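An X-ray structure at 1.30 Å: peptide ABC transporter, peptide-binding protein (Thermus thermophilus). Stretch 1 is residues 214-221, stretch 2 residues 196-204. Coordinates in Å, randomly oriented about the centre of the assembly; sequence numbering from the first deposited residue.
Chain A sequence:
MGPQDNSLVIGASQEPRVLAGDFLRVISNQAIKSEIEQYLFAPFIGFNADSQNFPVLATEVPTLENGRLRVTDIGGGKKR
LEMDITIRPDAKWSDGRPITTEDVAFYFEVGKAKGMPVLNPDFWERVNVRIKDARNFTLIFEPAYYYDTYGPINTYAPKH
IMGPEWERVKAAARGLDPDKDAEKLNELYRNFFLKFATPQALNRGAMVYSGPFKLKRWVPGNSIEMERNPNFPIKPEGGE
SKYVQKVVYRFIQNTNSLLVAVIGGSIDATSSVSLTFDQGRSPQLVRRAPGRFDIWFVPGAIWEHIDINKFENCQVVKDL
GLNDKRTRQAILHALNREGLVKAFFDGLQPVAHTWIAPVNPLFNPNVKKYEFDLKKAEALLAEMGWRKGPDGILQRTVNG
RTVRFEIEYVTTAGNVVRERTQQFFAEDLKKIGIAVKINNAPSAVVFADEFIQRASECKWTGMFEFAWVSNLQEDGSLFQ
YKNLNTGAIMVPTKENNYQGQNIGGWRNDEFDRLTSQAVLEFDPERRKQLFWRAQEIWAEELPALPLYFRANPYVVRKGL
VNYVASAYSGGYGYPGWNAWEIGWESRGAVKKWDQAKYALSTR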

# COMPACT_ATOMS: atom_id res chain seq x y z
N LYS A 214 -21.50 -3.69 5.73
CA LYS A 214 -21.11 -3.55 7.13
C LYS A 214 -20.61 -4.92 7.58
O LYS A 214 -20.94 -5.94 6.98
CB LYS A 214 -22.30 -3.10 7.99
CG LYS A 214 -23.52 -4.00 7.92
CD LYS A 214 -24.65 -3.44 8.78
CE LYS A 214 -25.90 -4.29 8.70
NZ LYS A 214 -26.95 -3.79 9.64
N LEU A 215 -19.79 -4.94 8.63
CA LEU A 215 -19.26 -6.20 9.09
C LEU A 215 -20.31 -7.10 9.74
O LEU A 215 -21.18 -6.62 10.46
CB LEU A 215 -18.13 -5.96 10.10
CG LEU A 215 -17.43 -7.21 10.63
CD1 LEU A 215 -16.56 -7.80 9.54
CD2 LEU A 215 -16.59 -6.87 11.85
N LYS A 216 -20.23 -8.39 9.44
CA LYS A 216 -21.10 -9.38 10.06
C LYS A 216 -20.21 -10.07 11.08
O LYS A 216 -20.48 -10.04 12.28
CB LYS A 216 -21.62 -10.39 9.03
CG LYS A 216 -22.46 -11.51 9.63
CD LYS A 216 -23.70 -10.97 10.33
CE LYS A 216 -24.54 -12.10 10.90
NZ LYS A 216 -24.96 -13.05 9.83
N ARG A 217 -19.12 -10.68 10.62
CA ARG A 217 -18.18 -11.34 11.52
C ARG A 217 -16.81 -11.56 10.88
O ARG A 217 -16.69 -11.72 9.67
CB ARG A 217 -18.73 -12.70 11.98
CG ARG A 217 -18.86 -13.73 10.88
CD ARG A 217 -19.29 -15.08 11.43
NE ARG A 217 -20.64 -15.06 11.97
CZ ARG A 217 -21.75 -14.95 11.24
NH1 ARG A 217 -22.93 -14.94 11.83
NH2 ARG A 217 -21.67 -14.86 9.92
N TRP A 218 -15.79 -11.55 11.73
CA TRP A 218 -14.42 -11.80 11.29
C TRP A 218 -14.00 -13.10 11.98
O TRP A 218 -13.97 -13.18 13.21
CB TRP A 218 -13.50 -10.66 11.73
CG TRP A 218 -12.05 -10.77 11.27
CD1 TRP A 218 -11.47 -11.79 10.55
CD2 TRP A 218 -11.02 -9.82 11.52
NE1 TRP A 218 -10.14 -11.51 10.33
CE2 TRP A 218 -9.84 -10.31 10.91
CE3 TRP A 218 -10.98 -8.58 12.19
CZ2 TRP A 218 -8.62 -9.61 10.96
CZ3 TRP A 218 -9.77 -7.89 12.24
CH2 TRP A 218 -8.61 -8.41 11.63
N VAL A 219 -13.74 -14.13 11.18
CA VAL A 219 -13.27 -15.42 11.69
C VAL A 219 -11.78 -15.32 11.38
O VAL A 219 -11.33 -15.67 10.29
CB VAL A 219 -13.90 -16.59 10.90
CG1 VAL A 219 -13.50 -17.91 11.53
CG2 VAL A 219 -15.42 -16.45 10.88
N PRO A 220 -10.99 -14.83 12.35
CA PRO A 220 -9.55 -14.68 12.10
C PRO A 220 -8.82 -15.92 11.62
O PRO A 220 -8.92 -16.99 12.22
CB PRO A 220 -9.02 -14.13 13.41
CG PRO A 220 -9.90 -14.75 14.42
CD PRO A 220 -11.28 -14.70 13.79
N GLY A 221 -8.06 -15.74 10.54
CA GLY A 221 -7.32 -16.82 9.94
C GLY A 221 -8.14 -17.54 8.88
O GLY A 221 -7.61 -18.38 8.16
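Stretch 2 (196-204) FATPQALNR

Residues 214 to 219 form the end of a β-strand that begins earlier in the chain, and Pro220 and Gly221 carry the chain out of it. Against this strand lies a short helix, residues 199 to 203, entered through Phe196, Ala197 and Thr198 and left at Arg204, the first residue to abandon helical phi/psi. The helix runs nearly antiparallel to the strand: the angle between their N-to-C directions is 157° (signed crossing angle -157°), and the axes approach to 7.7 Å. In this register Arg217 has its CA 5.4 Å from CA of Asn203, and Trp218 has its CA 5.8 Å from CA of Pro199. The helix is barely more than one turn, held by Leu202 N to Thr198 O at 3.0 Å and Asn203 N to Pro199 O at 2.8 Å. Thr198 occupies the N-cap position, and Pro199 suits the first turn because a residue there needs no amide hydrogen for a helical hydrogen bond, while its phi of -53° is already helical.

The polar centre of the contact is Asn203. Its amide carries both an acceptor and a donor, matching the two backbone groups of a single strand residue: Trp218 N donates to Asn203 OD1 at 2.8 Å, and Asn203 ND2 donates to Trp218 O at 2.9 Å. N-H...acceptor angles of 164° and 175° make both bonds nearly straight. The CA-to-CB bond of Asn203 points sideways, but the end of the side chain comes nearer the strand. A water adds a backbone bridge, donating to Asn203 O at 2.9 Å and to Lys216 O at 2.7 Å.

Trp218, buried and directed toward the helix, supplies the broad apolar surface. Pro199 CG lies 3.6 Å from the centroid of the Trp218 six-membered ring and only 10° off its normal, a CH-π contact over one face. At the ring edge, Leu202 CD1 is 3.8 Å from Trp218 CE3, and Ala197 O is 3.7 Å from Trp218 CZ3. The indole nitrogen, NE1, is hydrogen-bonded elsewhere in the structure.

Leu202 also packs against Leu215, whose CD2 lies 3.6 Å from Leu202 CB; both leucines point toward the opposing stretch, where their branched aliphatic side chains can fill space without needing polar partners. Pro220 extends the apolar contact beyond the strand, with its CB 3.9 Å from Pro199 CG. Lys216 and Val219 point away from the helix. Gly221 has phi 91°, where a CB would be jammed against the preceding carbonyl oxygen, so its backbone itself calls for glycine.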

# COMPACT_ATOMS: atom_id res chain seq x y z
N PHE A 196 -10.61 -0.73 18.78
CA PHE A 196 -11.64 -0.72 17.73
C PHE A 196 -11.21 -1.46 16.47
O PHE A 196 -11.82 -1.26 15.41
CB PHE A 196 -11.93 0.73 17.33
CG PHE A 196 -12.40 1.60 18.46
CD1 PHE A 196 -13.75 1.68 18.78
CD2 PHE A 196 -11.49 2.36 19.19
CE1 PHE A 196 -14.19 2.50 19.82
CE2 PHE A 196 -11.92 3.19 20.23
CZ PHE A 196 -13.28 3.26 20.54
N ALA A 197 -10.20 -2.32 16.55
CA ALA A 197 -9.73 -2.96 15.33
C ALA A 197 -9.34 -4.43 15.36
O ALA A 197 -8.87 -4.95 14.35
CB ALA A 197 -8.56 -2.14 14.77
N THR A 198 -9.54 -5.10 16.49
CA THR A 198 -9.20 -6.52 16.58
C THR A 198 -10.45 -7.35 16.30
O THR A 198 -11.57 -6.85 16.41
CB THR A 198 -8.67 -6.89 17.96
OG1 THR A 198 -9.68 -6.62 18.94
CG2 THR A 198 -7.41 -6.11 18.28
N PRO A 199 -10.28 -8.64 15.96
CA PRO A 199 -11.43 -9.50 15.67
C PRO A 199 -12.50 -9.55 16.76
O PRO A 199 -13.69 -9.35 16.49
CB PRO A 199 -10.79 -10.87 15.44
CG PRO A 199 -9.45 -10.51 14.86
CD PRO A 199 -9.01 -9.36 15.74
N GLN A 200 -12.10 -9.82 18.00
CA GLN A 200 -13.07 -9.91 19.08
C GLN A 200 -13.81 -8.60 19.32
O GLN A 200 -15.03 -8.60 19.53
CB GLN A 200 -12.39 -10.39 20.37
CG GLN A 200 -11.30 -9.48 20.93
CD GLN A 200 -11.84 -8.38 21.82
OE1 GLN A 200 -11.10 -7.49 22.24
NE2 GLN A 200 -13.12 -8.45 22.13
N ALA A 201 -13.10 -7.48 19.25
CA ALA A 201 -13.73 -6.18 19.45
C ALA A 201 -14.75 -5.90 18.36
O ALA A 201 -15.88 -5.49 18.63
CB ALA A 201 -12.67 -5.08 19.47
N LEU A 202 -14.35 -6.14 17.11
CA LEU A 202 -15.23 -5.90 15.98
C LEU A 202 -16.44 -6.83 15.98
O LEU A 202 -17.55 -6.40 15.65
CB LEU A 202 -14.45 -6.03 14.67
CG LEU A 202 -13.40 -4.93 14.47
CD1 LEU A 202 -12.51 -5.28 13.29
CD2 LEU A 202 -14.09 -3.59 14.25
N ASN A 203 -16.23 -8.09 16.35
CA ASN A 203 -17.34 -9.03 16.38
C ASN A 203 -18.36 -8.66 17.45
O ASN A 203 -19.52 -9.03 17.35
CB ASN A 203 -16.83 -10.46 16.60
CG ASN A 203 -16.13 -11.02 15.38
OD1 ASN A 203 -16.37 -10.58 14.25
ND2 ASN A 203 -15.27 -12.02 15.59
N ARG A 204 -17.91 -7.92 18.46
CA ARG A 204 -18.78 -7.48 19.54
C ARG A 204 -19.39 -6.10 19.23
O ARG A 204 -20.00 -5.48 20.09
CB ARG A 204 -18.00 -7.44 20.86
CG ARG A 204 -17.77 -8.83 21.47
CD ARG A 204 -16.48 -8.90 22.28
NE ARG A 204 -16.45 -8.02 23.44
CZ ARG A 204 -17.10 -8.24 24.58
NH1 ARG A 204 -17.00 -7.37 25.58
NH2 ARG A 204 -17.84 -9.33 24.73
O HOH W 1 -20.35 -10.51 14.98